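TssK (Serratia sp. FS14, PDB 5Y0E) probably serves as a trimeric baseplate component of the bacterial type VI secretion system, linking the baseplate to the membrane complex. Local coordinates at residues P398-A401 with G402-Y405; H291-L294 with A295-F298; Q247-H250 with A251-D255; L359-F362 with P363-K367. All blocks are in the same frame, centred on the assembly; numbering follows the deposited sequence.

Contact 1 of 4, residues P398-A401 with G402-Y405; sequences PYHA and GYTY
Tyr405 reaches back to the incoming loop and takes a backbone N-H on its phenol oxygen: His400 N lies 2.8 Å from Tyr405 OH, and the amide arrives at the edge of the ring, close to its plane. Alongside, the ring of Tyr399 is inclined at 39° to that of Tyr405, with Tyr399 CD1 3.4 Å from Tyr405 CE1. The second bond belongs to the chain reversal itself. Tyr403 N donates to His400 O over 2.9 Å, closing a type II beta turn that runs from His400 to Tyr403. Gly402 holds the third position with a positive phi, where a CB would be jammed against the carbonyl oxygen of Ala401.

The first and last residues of the turn also meet through their rings. His400 CB lies over one face of the Tyr403 ring, 3.3 Å from Tyr403 CD1. With CG anti to the carbonyl carbon (chi1 -48°), the imidazole presents its CD2 edge to the centre of that face, a T-shaped pair with centroids 5.0 Å apart and planes at 78°.

Farther out, His400 NE2 bonds to Glu438 and Tyr403 OH to Asp436, while Ala401 packs against Tyr399 of the second subunit. Tyr405 already belongs to strand 404-408 of the eight-stranded antiparallel sheet and lies against Val346 and Ala348 of strand 343-350. The example illustrates how a buried tyrosine can satisfy a loop amide; the carboxylate of Glu438 would be expected to favour a positively charged imidazole at His400.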
ATOM      1  N   PRO A 398       2.399 -12.049  29.190  1.00 44.40           N
ATOM      2  CA  PRO A 398       2.807 -10.886  29.970  1.00 41.01           C
ATOM      3  C   PRO A 398       1.884 -10.700  31.151  1.00 43.50           C
ATOM      4  O   PRO A 398       0.691 -10.956  31.066  1.00 44.79           O
ATOM      5  CB  PRO A 398       2.669  -9.730  28.974  1.00 40.17           C
ATOM      6  CG  PRO A 398       2.608 -10.331  27.668  1.00 37.31           C
ATOM      7  CD  PRO A 398       1.983 -11.655  27.836  1.00 42.31           C
ATOM      8  N   TYR A 399       2.435 -10.239  32.252  1.00 43.16           N
ATOM      9  CA  TYR A 399       1.654  -9.982  33.445  1.00 43.13           C
ATOM     10  C   TYR A 399       1.551  -8.487  33.654  1.00 46.42           C
ATOM     11  O   TYR A 399       2.563  -7.836  33.903  1.00 51.24           O
ATOM     12  CB  TYR A 399       2.289 -10.625  34.664  1.00 45.07           C
ATOM     13  CG  TYR A 399       1.782 -10.054  35.958  1.00 44.17           C
ATOM     14  CD1 TYR A 399       0.524 -10.328  36.401  1.00 42.59           C
ATOM     15  CD2 TYR A 399       2.567  -9.229  36.720  1.00 47.77           C
ATOM     16  CE1 TYR A 399       0.067  -9.824  37.548  1.00 46.94           C
ATOM     17  CE2 TYR A 399       2.113  -8.712  37.886  1.00 45.01           C
ATOM     18  CZ  TYR A 399       0.858  -9.012  38.291  1.00 46.83           C
ATOM     19  OH  TYR A 399       0.393  -8.501  39.460  1.00 51.87           O
ATOM     20  N   HIS A 400       0.335  -7.956  33.578  1.00 46.15           N
ATOM     21  CA  HIS A 400       0.072  -6.562  33.904  1.00 44.76           C
ATOM     22  C   HIS A 400      -0.298  -6.444  35.371  1.00 45.34           C
ATOM     23  O   HIS A 400      -1.335  -6.950  35.798  1.00 43.42           O
ATOM     24  CB  HIS A 400      -1.049  -5.990  33.048  1.00 48.95           C
ATOM     25  CG  HIS A 400      -0.898  -6.272  31.595  1.00 51.43           C
ATOM     26  ND1 HIS A 400       0.330  -6.422  30.992  1.00 49.01           N
ATOM     27  CD2 HIS A 400      -1.821  -6.450  30.625  1.00 51.60           C
ATOM     28  CE1 HIS A 400       0.157  -6.672  29.708  1.00 51.11           C
ATOM     29  NE2 HIS A 400      -1.139  -6.700  29.461  1.00 54.48           N
ATOM     30  N   ALA A 401       0.551  -5.764  36.127  1.00 49.39           N
ATOM     31  CA  ALA A 401       0.271  -5.491  37.525  1.00 48.47           C
ATOM     32  C   ALA A 401      -1.022  -4.724  37.644  1.00 51.35           C
ATOM     33  O   ALA A 401      -1.207  -3.708  36.977  1.00 52.26           O
ATOM     34  CB  ALA A 401       1.403  -4.682  38.145  1.00 45.56           C
ATOM     35  N   GLY A 402      -1.909  -5.205  38.500  1.00 50.33           N
ATOM     36  CA  GLY A 402      -3.233  -4.659  38.614  1.00 50.33           C
ATOM     37  C   GLY A 402      -4.304  -5.431  37.879  1.00 49.63           C
ATOM     38  O   GLY A 402      -5.481  -5.119  38.044  1.00 50.14           O
ATOM     39  N   TYR A 403      -3.941  -6.404  37.064  1.00 47.01           N
ATOM     40  CA  TYR A 403      -4.923  -7.274  36.449  1.00 48.17           C
ATOM     41  C   TYR A 403      -5.101  -8.534  37.280  1.00 46.75           C
ATOM     42  O   TYR A 403      -4.215  -8.957  38.019  1.00 47.29           O
ATOM     43  CB  TYR A 403      -4.515  -7.669  35.032  1.00 45.58           C
ATOM     44  CG  TYR A 403      -4.709  -6.628  33.971  1.00 47.96           C
ATOM     45  CD1 TYR A 403      -4.164  -5.363  34.096  1.00 51.10           C
ATOM     46  CD2 TYR A 403      -5.408  -6.924  32.822  1.00 48.60           C
ATOM     47  CE1 TYR A 403      -4.318  -4.424  33.108  1.00 52.66           C
ATOM     48  CE2 TYR A 403      -5.569  -6.003  31.837  1.00 49.93           C
ATOM     49  CZ  TYR A 403      -5.027  -4.748  31.976  1.00 52.59           C
ATOM     50  OH  TYR A 403      -5.201  -3.829  30.969  1.00 50.42           O
ATOM     51  N   THR A 404      -6.261  -9.136  37.128  1.00 44.01           N
ATOM     52  CA  THR A 404      -6.565 -10.418  37.713  1.00 43.43           C
ATOM     53  C   THR A 404      -6.650 -11.425  36.592  1.00 47.62           C
ATOM     54  O   THR A 404      -7.125 -11.112  35.502  1.00 49.97           O
ATOM     55  CB  THR A 404      -7.868 -10.371  38.488  1.00 46.59           C
ATOM     56  OG1 THR A 404      -7.742  -9.397  39.513  1.00 51.06           O
ATOM     57  CG2 THR A 404      -8.161 -11.683  39.135  1.00 47.72           C
ATOM     58  N   TYR A 405      -6.170 -12.625  36.865  1.00 48.05           N
ATOM     59  CA  TYR A 405      -6.027 -13.660  35.865  1.00 47.98           C
ATOM     60  C   TYR A 405      -6.899 -14.825  36.270  1.00 50.91           C
ATOM     61  O   TYR A 405      -6.734 -15.379  37.358  1.00 53.95           O
ATOM     62  CB  TYR A 405      -4.572 -14.076  35.729  1.00 44.83           C
ATOM     63  CG  TYR A 405      -3.773 -12.974  35.139  1.00 44.95           C
ATOM     64  CD1 TYR A 405      -3.378 -11.889  35.909  1.00 44.85           C
ATOM     65  CD2 TYR A 405      -3.442 -12.990  33.803  1.00 43.78           C
ATOM     66  CE1 TYR A 405      -2.676 -10.872  35.363  1.00 43.99           C
ATOM     67  CE2 TYR A 405      -2.737 -11.976  33.248  1.00 44.68           C
ATOM     68  CZ  TYR A 405      -2.359 -10.917  34.022  1.00 45.39           C
ATOM     69  OH  TYR A 405      -1.645  -9.920  33.430  1.00 46.89           O
TER

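Contact 2 of 4, residues H291-L294 with A295-F298; sequences HDNL and ALCF
An asparagine N-cap opens helix 294-309, and Asn293 is the residue that supplies it. Its side chain swings CG anti to the backbone N (chi1 -165°), which carries the amide across the first turn and places Asn293 OD1 3.2 Å from Leu296 N. The N-H points fairly well at the oxygen, but the donor sits above the carbonyl plane, 46° out of it, instead of along a lone pair. The same oxygen presses on the Leu296 side chain, with Asn293 OD1 3.1 Å from Leu296 CB, so one atom both caps the helix and packs against it.

Behind the cap the helical bonds begin. Cys297 N makes a weak bond of 3.3 Å to Asn293 O, and Phe298 N a firmer one of 2.8 Å to Leu294 O. That second carbonyl also faces the edge of the Phe298 ring, in its plane. The Leu294 and Phe298 side chains run alongside each other in the same direction, and Leu294 CD2 stands 3.9 Å from Phe298 CE2. Cys297 places its sulfur between the backbone N and the carbonyl carbon (chi1 65°), which folds it back toward the cap, with Cys297 SG 3.7 Å from Asn293 O.

The loop just before the helix is tied down by Trp43, whose carbonyl accepts from His291 and whose indole N-H bonds to Asp292. On the helix side, Leu294 rests on Pro259, Cys297 touches Phe263, and Phe298 meets Phe263 edge-to-face and packs on Leu262, so the first turn beds onto helix 259-273.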
ATOM      1  N   HIS A 291       6.346 -14.482  -7.527  1.00 40.77           N
ATOM      2  CA  HIS A 291       4.937 -14.701  -7.813  1.00 41.26           C
ATOM      3  C   HIS A 291       4.595 -16.184  -7.834  1.00 42.80           C
ATOM      4  O   HIS A 291       3.486 -16.567  -7.469  1.00 42.27           O
ATOM      5  CB  HIS A 291       4.564 -14.031  -9.138  1.00 38.42           C
ATOM      6  CG  HIS A 291       3.090 -13.892  -9.349  1.00 41.38           C
ATOM      7  ND1 HIS A 291       2.286 -13.161  -8.508  1.00 41.03           N
ATOM      8  CD2 HIS A 291       2.273 -14.408 -10.294  1.00 43.09           C
ATOM      9  CE1 HIS A 291       1.039 -13.231  -8.926  1.00 42.03           C
ATOM     10  NE2 HIS A 291       1.005 -13.980 -10.009  1.00 42.77           N
ATOM     11  N   ASP A 292       5.532 -17.034  -8.230  1.00 42.82           N
ATOM     12  CA  ASP A 292       5.261 -18.457  -8.350  1.00 41.75           C
ATOM     13  C   ASP A 292       5.751 -19.257  -7.151  1.00 43.55           C
ATOM     14  O   ASP A 292       5.855 -20.475  -7.241  1.00 49.92           O
ATOM     15  CB  ASP A 292       5.857 -19.002  -9.646  1.00 40.92           C
ATOM     16  CG  ASP A 292       5.190 -18.416 -10.883  1.00 44.82           C
ATOM     17  OD1 ASP A 292       4.029 -18.764 -11.151  1.00 45.54           O
ATOM     18  OD2 ASP A 292       5.819 -17.604 -11.588  1.00 44.06           O
ATOM     19  N   ASN A 293       6.036 -18.605  -6.028  1.00 44.45           N
ATOM     20  CA  ASN A 293       6.286 -19.314  -4.786  1.00 42.16           C
ATOM     21  C   ASN A 293       5.922 -18.439  -3.596  1.00 41.05           C
ATOM     22  O   ASN A 293       6.785 -18.041  -2.812  1.00 39.14           O
ATOM     23  CB  ASN A 293       7.744 -19.756  -4.704  1.00 44.73           C
ATOM     24  CG  ASN A 293       7.981 -20.799  -3.621  1.00 47.80           C
ATOM     25  OD1 ASN A 293       7.189 -20.972  -2.693  1.00 46.42           O
ATOM     26  ND2 ASN A 293       9.075 -21.502  -3.750  1.00 49.46           N
ATOM     27  N   LEU A 294       4.635 -18.160  -3.450  1.00 41.25           N
ATOM     28  CA  LEU A 294       4.211 -17.173  -2.478  1.00 39.66           C
ATOM     29  C   LEU A 294       4.343 -17.678  -1.060  1.00 40.27           C
ATOM     30  O   LEU A 294       4.651 -16.890  -0.167  1.00 41.28           O
ATOM     31  CB  LEU A 294       2.777 -16.735  -2.768  1.00 40.92           C
ATOM     32  CG  LEU A 294       2.625 -15.893  -4.048  1.00 42.80           C
ATOM     33  CD1 LEU A 294       1.176 -15.650  -4.391  1.00 41.81           C
ATOM     34  CD2 LEU A 294       3.351 -14.583  -3.951  1.00 36.80           C
ATOM     35  N   ALA A 295       4.138 -18.979  -0.841  1.00 42.55           N
ATOM     36  CA  ALA A 295       4.324 -19.550   0.490  1.00 41.34           C
ATOM     37  C   ALA A 295       5.742 -19.336   1.004  1.00 38.83           C
ATOM     38  O   ALA A 295       5.944 -18.975   2.166  1.00 38.14           O
ATOM     39  CB  ALA A 295       3.985 -21.030   0.476  1.00 40.56           C
ATOM     40  N   LEU A 296       6.734 -19.538   0.153  1.00 37.54           N
ATOM     41  CA  LEU A 296       8.105 -19.313   0.570  1.00 38.99           C
ATOM     42  C   LEU A 296       8.342 -17.862   0.949  1.00 40.38           C
ATOM     43  O   LEU A 296       8.744 -17.565   2.076  1.00 44.83           O
ATOM     44  CB  LEU A 296       9.065 -19.720  -0.534  1.00 38.77           C
ATOM     45  CG  LEU A 296      10.496 -19.414  -0.126  1.00 40.70           C
ATOM     46  CD1 LEU A 296      10.969 -20.418   0.892  1.00 38.97           C
ATOM     47  CD2 LEU A 296      11.417 -19.375  -1.310  1.00 41.20           C
ATOM     48  N   CYS A 297       8.106 -16.939   0.010  1.00 41.26           N
ATOM     49  CA  CYS A 297       8.501 -15.556   0.233  1.00 40.59           C
ATOM     50  C   CYS A 297       7.611 -14.888   1.266  1.00 38.47           C
ATOM     51  O   CYS A 297       8.103 -14.133   2.101  1.00 39.29           O
ATOM     52  CB  CYS A 297       8.527 -14.761  -1.082  1.00 39.15           C
ATOM     53  SG  CYS A 297       6.997 -14.481  -1.987  1.00 41.15           S
ATOM     54  N   PHE A 298       6.316 -15.177   1.267  1.00 35.35           N
ATOM     55  CA  PHE A 298       5.504 -14.668   2.361  1.00 36.44           C
ATOM     56  C   PHE A 298       5.870 -15.339   3.669  1.00 38.75           C
ATOM     57  O   PHE A 298       5.808 -14.714   4.734  1.00 39.56           O
ATOM     58  CB  PHE A 298       4.013 -14.852   2.081  1.00 36.65           C
ATOM     59  CG  PHE A 298       3.386 -13.684   1.389  1.00 37.17           C
ATOM     60  CD1 PHE A 298       2.859 -12.636   2.116  1.00 35.23           C
ATOM     61  CD2 PHE A 298       3.345 -13.629   0.016  1.00 35.74           C
ATOM     62  CE1 PHE A 298       2.305 -11.549   1.480  1.00 35.22           C
ATOM     63  CE2 PHE A 298       2.796 -12.556  -0.626  1.00 36.35           C
ATOM     64  CZ  PHE A 298       2.272 -11.508   0.097  1.00 36.40           C
TER

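Contact 3 of 4, residues Q247-H250 with A251-D255; sequences QVSH and AYHLD
His250 sends its imidazole out with CG anti to the backbone N (chi1 -168°), whereas Leu254, four residues on, holds CG anti to its carbonyl carbon (chi1 -84°). The leucine slants across the histidine and covers one face of the ring in a CH-pi contact, Leu254 CG lying 4.1 Å from the ring centroid of His250. Leu254 CD1 adds a touch at 3.6 Å from His250 CD2.

The site is the C-terminal end of helix 229-253, where Leu254 is the first residue to leave helical backbone angles, though its N-H still bonds His250 O at 2.9 Å. Just before it, the carbonyl of Ser249 is gripped twice by one residue: His253 N lies 3.0 Å from Ser249 O, and His253 ND1 lies 3.2 Å from Ser249 O. These donors approach from opposite faces of the carbonyl plane, and the ring nitrogen stands well above it; its N-H...O angle is 136°, and the backbone bond is nearly as bent. ND1 therefore carries a proton, and the imidazole is held back over the helix end.

Beyond the helix, His250 NE2 bonds to Glu260 of the second subunit, and a sulfate ion, probably from the crystallisation liquor, lies about 3 Å from the His250 side chain.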
ATOM      1  N   GLN A 247      -3.136   0.255   7.152  1.00 33.19           N
ATOM      2  CA  GLN A 247      -2.713  -0.445   5.952  1.00 35.09           C
ATOM      3  C   GLN A 247      -3.353  -1.813   5.860  1.00 36.04           C
ATOM      4  O   GLN A 247      -3.835  -2.202   4.796  1.00 41.31           O
ATOM      5  CB  GLN A 247      -1.196  -0.574   5.927  1.00 33.17           C
ATOM      6  CG  GLN A 247      -0.616  -0.798   4.574  1.00 35.75           C
ATOM      7  CD  GLN A 247       0.837  -1.208   4.607  1.00 35.44           C
ATOM      8  OE1 GLN A 247       1.134  -2.359   4.833  1.00 42.56           O
ATOM      9  NE2 GLN A 247       1.744  -0.280   4.366  1.00 35.20           N
ATOM     10  N   VAL A 248      -3.375  -2.549   6.966  1.00 34.40           N
ATOM     11  CA  VAL A 248      -3.852  -3.918   6.914  1.00 34.64           C
ATOM     12  C   VAL A 248      -5.365  -3.935   6.919  1.00 37.14           C
ATOM     13  O   VAL A 248      -5.978  -4.780   6.267  1.00 37.99           O
ATOM     14  CB  VAL A 248      -3.248  -4.765   8.059  1.00 34.61           C
ATOM     15  CG1 VAL A 248      -3.963  -4.575   9.358  1.00 35.26           C
ATOM     16  CG2 VAL A 248      -3.257  -6.222   7.714  1.00 33.88           C
ATOM     17  N   SER A 249      -5.986  -2.979   7.603  1.00 37.80           N
ATOM     18  CA  SER A 249      -7.432  -2.823   7.517  1.00 40.59           C
ATOM     19  C   SER A 249      -7.885  -2.649   6.078  1.00 37.97           C
ATOM     20  O   SER A 249      -8.842  -3.277   5.633  1.00 40.12           O
ATOM     21  CB  SER A 249      -7.871  -1.621   8.331  1.00 38.59           C
ATOM     22  OG  SER A 249      -9.255  -1.651   8.482  1.00 39.87           O
ATOM     23  N   HIS A 250      -7.218  -1.780   5.343  1.00 35.59           N
ATOM     24  CA  HIS A 250      -7.552  -1.626   3.944  1.00 37.56           C
ATOM     25  C   HIS A 250      -7.395  -2.945   3.204  1.00 40.04           C
ATOM     26  O   HIS A 250      -8.272  -3.350   2.442  1.00 42.26           O
ATOM     27  CB  HIS A 250      -6.677  -0.546   3.322  1.00 37.05           C
ATOM     28  CG  HIS A 250      -7.130  -0.117   1.969  1.00 37.74           C
ATOM     29  ND1 HIS A 250      -8.253   0.656   1.775  1.00 36.08           N
ATOM     30  CD2 HIS A 250      -6.628  -0.371   0.744  1.00 37.06           C
ATOM     31  CE1 HIS A 250      -8.408   0.874   0.486  1.00 35.31           C
ATOM     32  NE2 HIS A 250      -7.440   0.255  -0.162  1.00 34.24           N
ATOM     33  N   ALA A 251      -6.274  -3.630   3.424  1.00 40.53           N
ATOM     34  CA  ALA A 251      -6.061  -4.924   2.790  1.00 39.78           C
ATOM     35  C   ALA A 251      -7.158  -5.900   3.161  1.00 38.96           C
ATOM     36  O   ALA A 251      -7.691  -6.609   2.308  1.00 40.40           O
ATOM     37  CB  ALA A 251      -4.699  -5.474   3.197  1.00 35.95           C
ATOM     38  N   TYR A 252      -7.518  -5.933   4.428  1.00 37.51           N
ATOM     39  CA  TYR A 252      -8.505  -6.880   4.905  1.00 38.72           C
ATOM     40  C   TYR A 252      -9.858  -6.658   4.262  1.00 40.26           C
ATOM     41  O   TYR A 252     -10.602  -7.609   4.037  1.00 43.34           O
ATOM     42  CB  TYR A 252      -8.592  -6.748   6.415  1.00 38.85           C
ATOM     43  CG  TYR A 252      -9.607  -7.588   7.110  1.00 39.84           C
ATOM     44  CD1 TYR A 252      -9.343  -8.907   7.406  1.00 40.25           C
ATOM     45  CD2 TYR A 252     -10.806  -7.044   7.543  1.00 40.93           C
ATOM     46  CE1 TYR A 252     -10.245  -9.677   8.072  1.00 39.36           C
ATOM     47  CE2 TYR A 252     -11.718  -7.811   8.216  1.00 39.04           C
ATOM     48  CZ  TYR A 252     -11.425  -9.133   8.475  1.00 41.08           C
ATOM     49  OH  TYR A 252     -12.315  -9.921   9.140  1.00 47.80           O
ATOM     50  N   HIS A 253     -10.200  -5.422   3.962  1.00 41.74           N
ATOM     51  CA  HIS A 253     -11.518  -5.140   3.432  1.00 39.64           C
ATOM     52  C   HIS A 253     -11.571  -5.091   1.916  1.00 40.84           C
ATOM     53  O   HIS A 253     -12.653  -5.226   1.356  1.00 41.82           O
ATOM     54  CB  HIS A 253     -12.033  -3.840   4.014  1.00 38.31           C
ATOM     55  CG  HIS A 253     -12.542  -3.970   5.409  1.00 37.84           C
ATOM     56  ND1 HIS A 253     -11.899  -3.419   6.490  1.00 42.74           N
ATOM     57  CD2 HIS A 253     -13.634  -4.591   5.904  1.00 38.00           C
ATOM     58  CE1 HIS A 253     -12.580  -3.681   7.589  1.00 41.64           C
ATOM     59  NE2 HIS A 253     -13.635  -4.396   7.261  1.00 42.86           N
ATOM     60  N   LEU A 254     -10.443  -4.939   1.240  1.00 38.93           N
ATOM     61  CA  LEU A 254     -10.464  -4.889  -0.209  1.00 39.02           C
ATOM     62  C   LEU A 254     -11.025  -6.176  -0.778  1.00 41.38           C
ATOM     63  O   LEU A 254     -10.686  -7.269  -0.334  1.00 45.97           O
ATOM     64  CB  LEU A 254      -9.067  -4.663  -0.753  1.00 39.71           C
ATOM     65  CG  LEU A 254      -8.527  -3.250  -0.837  1.00 37.77           C
ATOM     66  CD1 LEU A 254      -7.127  -3.273  -1.372  1.00 38.81           C
ATOM     67  CD2 LEU A 254      -9.383  -2.460  -1.742  1.00 40.10           C
ATOM     68  N   ASP A 255     -11.919  -6.045  -1.745  1.00 48.14           N
ATOM     69  CA  ASP A 255     -12.415  -7.210  -2.460  1.00 43.46           C
ATOM     70  C   ASP A 255     -11.396  -7.762  -3.431  1.00 40.42           C
ATOM     71  O   ASP A 255     -11.475  -8.931  -3.796  1.00 37.70           O
ATOM     72  CB  ASP A 255     -13.682  -6.866  -3.234  1.00 41.48           C
ATOM     73  CG  ASP A 255     -14.878  -6.859  -2.373  1.00 48.79           C
ATOM     74  OD1 ASP A 255     -14.780  -7.334  -1.239  1.00 52.78           O
ATOM     75  OD2 ASP A 255     -15.924  -6.403  -2.831  1.00 55.18           O
TER

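Contact 4 of 4, residues L359-F362 with P363-K367; sequences LTHF and PAQMK
The carbonyl oxygen of His361 receives two backbone amides: Gln365 N, 2.8 Å from His361 O with an N-H...O angle of 167°, and Ala364 N, a weak bond of 3.2 Å to the same oxygen. The preceding helical link is missing, because Pro363 has no amide hydrogen. Its ring sits instead against the turn before, with Pro363 CG 3.2 Å from Leu359 O, and helix 355-365 kinks there.

One residue later Met366 N makes a weak bond to Phe362 O, where the helix gives way to strand 366-370. The side chains of these two run together. Phe362 points CG anti to the backbone N (chi1 -175°), and Met366 CB stands over one face of its ring, 4.2 Å from the Phe362 centroid and 15° off the normal, a CH-pi contact; the bent thioether chain brings Met366 CE 3.9 Å from Phe362 CZ. Phe362 also meets the ring of Phe406.

Gln365 lies beside His361, its OE1 3.2 Å from His361 CB. Both send a nitrogen, His361 ND1 and Gln365 NE2, to the carboxylate of Glu431, and Gln365 NE2 also bonds Ala429 O. The shared carboxylate gives the helix end a polar flank beside its aromatic one, and would probably favour a protonated His361.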
ATOM      1  N   LEU A 359     -13.542 -10.039  42.229  1.00 60.51           N
ATOM      2  CA  LEU A 359     -13.260 -11.426  42.453  1.00 59.98           C
ATOM      3  C   LEU A 359     -14.497 -12.270  42.585  1.00 64.25           C
ATOM      4  O   LEU A 359     -14.465 -13.447  42.307  1.00 67.71           O
ATOM      5  CB  LEU A 359     -12.389 -11.602  43.670  1.00 59.76           C
ATOM      6  CG  LEU A 359     -10.964 -11.178  43.428  1.00 58.65           C
ATOM      7  CD1 LEU A 359     -10.265 -11.077  44.749  1.00 61.03           C
ATOM      8  CD2 LEU A 359     -10.221 -12.127  42.531  1.00 59.02           C
ATOM      9  N   THR A 360     -15.594 -11.660  42.966  1.00 63.60           N
ATOM     10  CA  THR A 360     -16.797 -12.427  43.129  1.00 66.35           C
ATOM     11  C   THR A 360     -17.740 -12.291  41.966  1.00 66.80           C
ATOM     12  O   THR A 360     -18.115 -13.262  41.364  1.00 73.69           O
ATOM     13  CB  THR A 360     -17.503 -12.079  44.438  1.00 65.56           C
ATOM     14  OG1 THR A 360     -17.654 -10.673  44.534  1.00 67.38           O
ATOM     15  CG2 THR A 360     -16.675 -12.513  45.584  1.00 61.05           C
ATOM     16  N   HIS A 361     -18.100 -11.083  41.616  1.00 64.20           N
ATOM     17  CA  HIS A 361     -19.037 -10.907  40.540  1.00 69.97           C
ATOM     18  C   HIS A 361     -18.567 -11.305  39.158  1.00 71.16           C
ATOM     19  O   HIS A 361     -19.333 -11.834  38.385  1.00 77.10           O
ATOM     20  CB  HIS A 361     -19.521  -9.470  40.498  1.00 73.61           C
ATOM     21  CG  HIS A 361     -20.228  -9.035  41.737  1.00 73.67           C
ATOM     22  ND1 HIS A 361     -21.051  -7.937  41.774  1.00 73.30           N
ATOM     23  CD2 HIS A 361     -20.235  -9.552  42.982  1.00 71.46           C
ATOM     24  CE1 HIS A 361     -21.531  -7.796  42.991  1.00 71.58           C
ATOM     25  NE2 HIS A 361     -21.046  -8.760  43.744  1.00 74.48           N
ATOM     26  N   PHE A 362     -17.320 -11.061  38.824  1.00 68.90           N
ATOM     27  CA  PHE A 362     -16.874 -11.381  37.482  1.00 69.04           C
ATOM     28  C   PHE A 362     -17.011 -12.832  37.099  1.00 69.28           C
ATOM     29  O   PHE A 362     -17.530 -13.144  36.055  1.00 69.50           O
ATOM     30  CB  PHE A 362     -15.449 -10.931  37.259  1.00 64.90           C
ATOM     31  CG  PHE A 362     -14.979 -11.124  35.865  1.00 62.68           C
ATOM     32  CD1 PHE A 362     -15.207 -10.175  34.923  1.00 61.42           C
ATOM     33  CD2 PHE A 362     -14.318 -12.256  35.509  1.00 64.17           C
ATOM     34  CE1 PHE A 362     -14.778 -10.346  33.642  1.00 62.28           C
ATOM     35  CE2 PHE A 362     -13.890 -12.439  34.226  1.00 63.49           C
ATOM     36  CZ  PHE A 362     -14.124 -11.483  33.291  1.00 61.90           C
ATOM     37  N   PRO A 363     -16.550 -13.724  37.953  1.00 67.95           N
ATOM     38  CA  PRO A 363     -16.614 -15.145  37.646  1.00 68.84           C
ATOM     39  C   PRO A 363     -18.020 -15.673  37.531  1.00 71.07           C
ATOM     40  O   PRO A 363     -18.201 -16.686  36.894  1.00 72.90           O
ATOM     41  CB  PRO A 363     -15.917 -15.787  38.828  1.00 67.80           C
ATOM     42  CG  PRO A 363     -15.105 -14.722  39.420  1.00 64.13           C
ATOM     43  CD  PRO A 363     -15.893 -13.489  39.234  1.00 65.59           C
ATOM     44  N   ALA A 364     -18.988 -15.017  38.152  1.00 72.55           N
ATOM     45  CA  ALA A 364     -20.364 -15.420  38.060  1.00 73.69           C
ATOM     46  C   ALA A 364     -21.024 -14.773  36.865  1.00 74.54           C
ATOM     47  O   ALA A 364     -21.702 -15.416  36.101  1.00 79.89           O
ATOM     48  CB  ALA A 364     -21.090 -15.026  39.322  1.00 70.76           C
ATOM     49  N   GLN A 365     -20.791 -13.491  36.676  1.00 74.36           N
ATOM     50  CA  GLN A 365     -21.416 -12.772  35.582  1.00 74.84           C
ATOM     51  C   GLN A 365     -20.802 -12.933  34.204  1.00 76.25           C
ATOM     52  O   GLN A 365     -21.277 -12.353  33.246  1.00 77.09           O
ATOM     53  CB  GLN A 365     -21.491 -11.301  35.922  1.00 75.12           C
ATOM     54  CG  GLN A 365     -22.659 -10.972  36.804  1.00 77.79           C
ATOM     55  CD  GLN A 365     -22.341  -9.903  37.802  1.00 78.02           C
ATOM     56  OE1 GLN A 365     -22.231 -10.168  38.989  1.00 75.10           O
ATOM     57  NE2 GLN A 365     -22.210  -8.683  37.328  1.00 75.61           N
ATOM     58  N   MET A 366     -19.731 -13.690  34.096  1.00 75.08           N
ATOM     59  CA  MET A 366     -19.141 -13.890  32.805  1.00 75.76           C
ATOM     60  C   MET A 366     -19.392 -15.322  32.457  1.00 76.18           C
ATOM     61  O   MET A 366     -18.847 -16.215  33.056  1.00 76.73           O
ATOM     62  CB  MET A 366     -17.654 -13.581  32.820  1.00 76.44           C
ATOM     63  CG  MET A 366     -16.890 -14.084  31.611  1.00 77.61           C
ATOM     64  SD  MET A 366     -17.312 -13.286  30.071  1.00 80.18           S
ATOM     65  CE  MET A 366     -16.107 -11.988  29.980  1.00 70.47           C
ATOM     66  N   LYS A 367     -20.272 -15.524  31.501  1.00 78.00           N
ATOM     67  CA  LYS A 367     -20.622 -16.847  31.065  1.00 79.58           C
ATOM     68  C   LYS A 367     -19.885 -17.142  29.795  1.00 78.54           C
ATOM     69  O   LYS A 367     -19.958 -16.396  28.837  1.00 76.70           O
ATOM     70  CB  LYS A 367     -22.125 -16.933  30.833  1.00 82.33           C
TER

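Overall arrangement
Along the chain the order is contact 3, contact 2, contact 4, contact 1, and they fall into two groups. Contacts 3 and 2, centres about 20 Å apart, mark the end of helix 229-253 and the start of helix 294-309, and both pack on helix 259-273. Contacts 4 and 1, centres about 17 Å apart, both run into the C-terminal eight-stranded antiparallel sheet, through strands 366-370 and 404-408, and touch where Leu359 meets Thr404. The groups lie well apart: the centres of contacts 2 and 4 are about 47 Å from each other. Contacts 1 and 3 both reach the second subunit, so both the helical region and the sheet domain take part in the assembly of three chains.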